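Local coordinates for DUF1611 domain-containing protein (Anabaena variabilis, PDB 2OBN), which is of unknown function but pairs a Rossmann-like domain with a P-loop domain and so may bind a nucleotide, at the interface of chains A and B. Numbering follows the deposited sequence. Chains: chain A/B, Hypothetical protein.

The interface of chains A and B. Residues chain A 203-204, 206-209, 211, 243, 247; chain B 203-204, 206-208, 211, 243-244.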
loop_
_atom_site.group_PDB
_atom_site.type_symbol
_atom_site.label_atom_id
_atom_site.label_comp_id
_atom_site.label_asym_id
_atom_site.label_seq_id
_atom_site.Cartn_x
_atom_site.Cartn_y
_atom_site.Cartn_z
ATOM N N LEU A 203 3.355 -9.014 3.000
ATOM C CA LEU A 203 3.032 -7.588 2.900
ATOM C C LEU A 203 1.990 -7.186 1.875
ATOM O O LEU A 203 1.181 -6.307 2.149
ATOM C CB LEU A 203 4.301 -6.766 2.649
ATOM C CG LEU A 203 4.154 -5.243 2.806
ATOM C CD1 LEU A 203 3.473 -4.885 4.129
ATOM C CD2 LEU A 203 5.515 -4.603 2.697
ATOM N N ASP A 204 2.009 -7.821 0.706
ATOM C CA ASP A 204 1.097 -7.445 -0.352
ATOM C C ASP A 204 -0.380 -7.717 -0.061
ATOM O O ASP A 204 -1.241 -7.212 -0.763
ATOM C CB ASP A 204 1.526 -8.030 -1.705
ATOM C CG ASP A 204 1.555 -9.537 -1.730
ATOM O OD1 ASP A 204 0.893 -10.202 -0.899
ATOM O OD2 ASP A 204 2.269 -10.057 -2.621
ATOM N N VAL A 206 -1.604 -6.984 2.989
ATOM C CA VAL A 206 -1.963 -6.106 4.090
ATOM C C VAL A 206 -2.631 -4.870 3.522
ATOM O O VAL A 206 -2.213 -4.386 2.470
ATOM C CB VAL A 206 -0.723 -5.687 4.913
ATOM C CG1 VAL A 206 -1.110 -4.744 6.036
ATOM C CG2 VAL A 206 0.007 -6.914 5.465
ATOM N N ARG A 207 -3.662 -4.367 4.214
ATOM C CA ARG A 207 -4.315 -3.101 3.828
ATOM C C ARG A 207 -3.305 -1.939 3.834
ATOM O O ARG A 207 -2.449 -1.852 4.730
ATOM C CB ARG A 207 -5.462 -2.769 4.774
ATOM C CG ARG A 207 -6.666 -3.680 4.617
ATOM C CD ARG A 207 -7.682 -3.459 5.707
ATOM N NE ARG A 207 -7.241 -4.039 6.979
ATOM C CZ ARG A 207 -7.910 -3.975 8.129
ATOM N NH1 ARG A 207 -9.051 -3.322 8.224
ATOM N NH2 ARG A 207 -7.409 -4.557 9.211
ATOM N N VAL A 208 -3.403 -1.068 2.823
ATOM C CA VAL A 208 -2.487 0.091 2.647
ATOM C C VAL A 208 -2.238 0.879 3.953
ATOM O O VAL A 208 -1.085 1.195 4.291
ATOM C CB VAL A 208 -3.016 1.035 1.507
ATOM C CG1 VAL A 208 -2.442 2.443 1.600
ATOM C CG2 VAL A 208 -2.736 0.433 0.140
ATOM N N ASP A 209 -3.313 1.161 4.681
ATOM C CA ASP A 209 -3.220 1.927 5.922
ATOM C C ASP A 209 -2.279 1.301 6.969
ATOM O O ASP A 209 -1.588 2.040 7.697
ATOM C CB ASP A 209 -4.610 2.119 6.562
ATOM C CG ASP A 209 -4.760 3.475 7.253
ATOM O OD1 ASP A 209 -3.808 4.300 7.197
ATOM O OD2 ASP A 209 -5.856 3.729 7.810
ATOM N N ALA A 211 0.165 -1.317 6.273
ATOM C CA ALA A 211 1.322 -1.903 5.647
ATOM C C ALA A 211 2.657 -1.503 6.328
ATOM O O ALA A 211 3.492 -2.362 6.595
ATOM C CB ALA A 211 1.327 -1.520 4.184
ATOM N N THR A 243 3.581 -1.149 -5.080
ATOM C CA THR A 243 3.415 -0.333 -3.870
ATOM C C THR A 243 4.328 -0.735 -2.701
ATOM O O THR A 243 4.801 0.125 -1.949
ATOM C CB THR A 243 1.955 -0.442 -3.398
ATOM O OG1 THR A 243 1.109 0.208 -4.349
ATOM C CG2 THR A 243 1.741 0.199 -2.046
ATOM N N PRO A 247 6.136 0.935 2.119
ATOM C CA PRO A 247 5.954 0.468 3.483
ATOM C C PRO A 247 7.153 -0.288 4.035
ATOM O O PRO A 247 7.402 -0.196 5.234
ATOM C CB PRO A 247 4.694 -0.406 3.413
ATOM C CG PRO A 247 4.449 -0.653 1.974
ATOM C CD PRO A 247 5.024 0.509 1.252
ATOM N N LEU B 203 -8.987 3.877 -0.716
ATOM C CA LEU B 203 -7.678 3.278 -0.983
ATOM C C LEU B 203 -6.911 2.740 0.216
ATOM O O LEU B 203 -6.227 1.728 0.081
ATOM C CB LEU B 203 -6.795 4.284 -1.716
ATOM C CG LEU B 203 -5.445 3.797 -2.229
ATOM C CD1 LEU B 203 -5.634 2.697 -3.252
ATOM C CD2 LEU B 203 -4.661 4.957 -2.826
ATOM N N ASP B 204 -7.033 3.366 1.389
ATOM C CA ASP B 204 -6.256 2.908 2.556
ATOM C C ASP B 204 -6.698 1.560 3.128
ATOM O O ASP B 204 -6.007 0.987 3.976
ATOM C CB ASP B 204 -6.136 3.984 3.643
ATOM C CG ASP B 204 -7.438 4.251 4.399
ATOM O OD1 ASP B 204 -8.448 3.560 4.216
ATOM O OD2 ASP B 204 -7.429 5.192 5.216
ATOM N N VAL B 206 -7.525 -0.872 0.832
ATOM C CA VAL B 206 -7.228 -1.811 -0.257
ATOM C C VAL B 206 -5.914 -2.536 0.060
ATOM O O VAL B 206 -4.985 -1.943 0.638
ATOM C CB VAL B 206 -7.112 -1.095 -1.626
ATOM C CG1 VAL B 206 -6.721 -2.089 -2.743
ATOM C CG2 VAL B 206 -8.423 -0.403 -1.985
ATOM N N ARG B 207 -5.835 -3.818 -0.300
ATOM C CA ARG B 207 -4.603 -4.587 -0.080
ATOM C C ARG B 207 -3.494 -3.989 -0.933
ATOM O O ARG B 207 -3.751 -3.527 -2.049
ATOM C CB ARG B 207 -4.797 -6.064 -0.440
ATOM C CG ARG B 207 -5.695 -6.826 0.524
ATOM C CD ARG B 207 -6.096 -8.174 -0.048
ATOM N NE ARG B 207 -7.102 -8.044 -1.101
ATOM C CZ ARG B 207 -7.657 -9.064 -1.756
ATOM N NH1 ARG B 207 -7.299 -10.314 -1.511
ATOM N NH2 ARG B 207 -8.571 -8.836 -2.684
ATOM N N VAL B 208 -2.272 -4.028 -0.405
ATOM C CA VAL B 208 -1.100 -3.432 -1.068
ATOM C C VAL B 208 -0.969 -3.837 -2.544
ATOM O O VAL B 208 -0.832 -2.968 -3.413
ATOM C CB VAL B 208 0.192 -3.713 -0.247
ATOM C CG1 VAL B 208 1.472 -3.525 -1.062
ATOM C CG2 VAL B 208 0.227 -2.842 0.995
ATOM N N ALA B 211 -3.565 -1.972 -4.739
ATOM C CA ALA B 211 -3.755 -0.552 -4.473
ATOM C C ALA B 211 -3.646 0.313 -5.721
ATOM O O ALA B 211 -4.539 1.116 -5.996
ATOM C CB ALA B 211 -2.768 -0.064 -3.378
ATOM N N THR B 243 1.410 5.082 3.225
ATOM C CA THR B 243 1.737 4.366 1.997
ATOM C C THR B 243 0.968 4.874 0.788
ATOM O O THR B 243 1.479 4.828 -0.324
ATOM C CB THR B 243 1.367 2.844 2.187
ATOM O OG1 THR B 243 2.243 2.234 3.141
ATOM C CG2 THR B 243 1.423 2.049 0.911
ATOM N N ALA B 244 -0.251 5.370 1.008
ATOM C CA ALA B 244 -1.212 5.616 -0.082
ATOM C C ALA B 244 -0.824 6.564 -1.198
ATOM O O ALA B 244 -1.412 6.520 -2.278
ATOM C CB ALA B 244 -2.559 6.044 0.505
HETATM O O HOH W 1 1.168 2.135 5.502
HETATM O O HOH W 2 -0.190 -1.519 -5.719
#
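In A:Val208 CG1 stands anti to the backbone N (chi1 160°) and CG2 anti to the carbonyl carbon. B:Val208 takes the same rotamer. Each valine opens helix 208-222 and spreads both methyls over the partner. A:Val208 CG2 packs 3.6 Å from the methyl CB of B:Ala211, and CG1 lies 3.8 Å from CB of B:Ala244. B:Val208 turns CG2 to A:Ala211 and CG1 obliquely to A:Thr243. In both threonines CG2 is anti to the backbone N and OG1 to the carbonyl carbon. A:Thr243 CG2 meets B:Thr243 CG2 at 3.5 Å, the side chains crossing at about a right angle. B:Thr243 OG1 lies against the ring of A:Pro247 and 2.6 Å from water 1, which also binds the A:Val208 carbonyl O; water 2 serves the twin site. The backbones form an antiparallel bridge at A:Arg207 and B:Arg207. A:Val208 N donates to B:Val206 O at 2.8 Å, in the carbonyl plane. B:Val208 N donates a hydrogen bond to A:Val206 O (2.9 Å) from above the carbonyl plane. A:Asp209 N adds a bond to a lone pair of B:Asp204 O (2.8 Å). A:Asp209 and B:Asp204 lie side by side, pointing the same way, with B:Asp204 CG in the crowded position between backbone N and carbonyl carbon (chi1 72°). Their carboxylates stack, planes 16° apart, with A:Asp209 OD2 3.4 Å from B:Asp204 OD2. Like charges here would probably repel, which could favour protonation of one. An alanine in place of A:Val208 would remove both methyls and probably loosen the packing on B:Ala211, B:Thr243 and B:Ala244. The patch joins two helix starts about a two-fold axis and may help hold a dimer, though the structure alone does not show that it is biological.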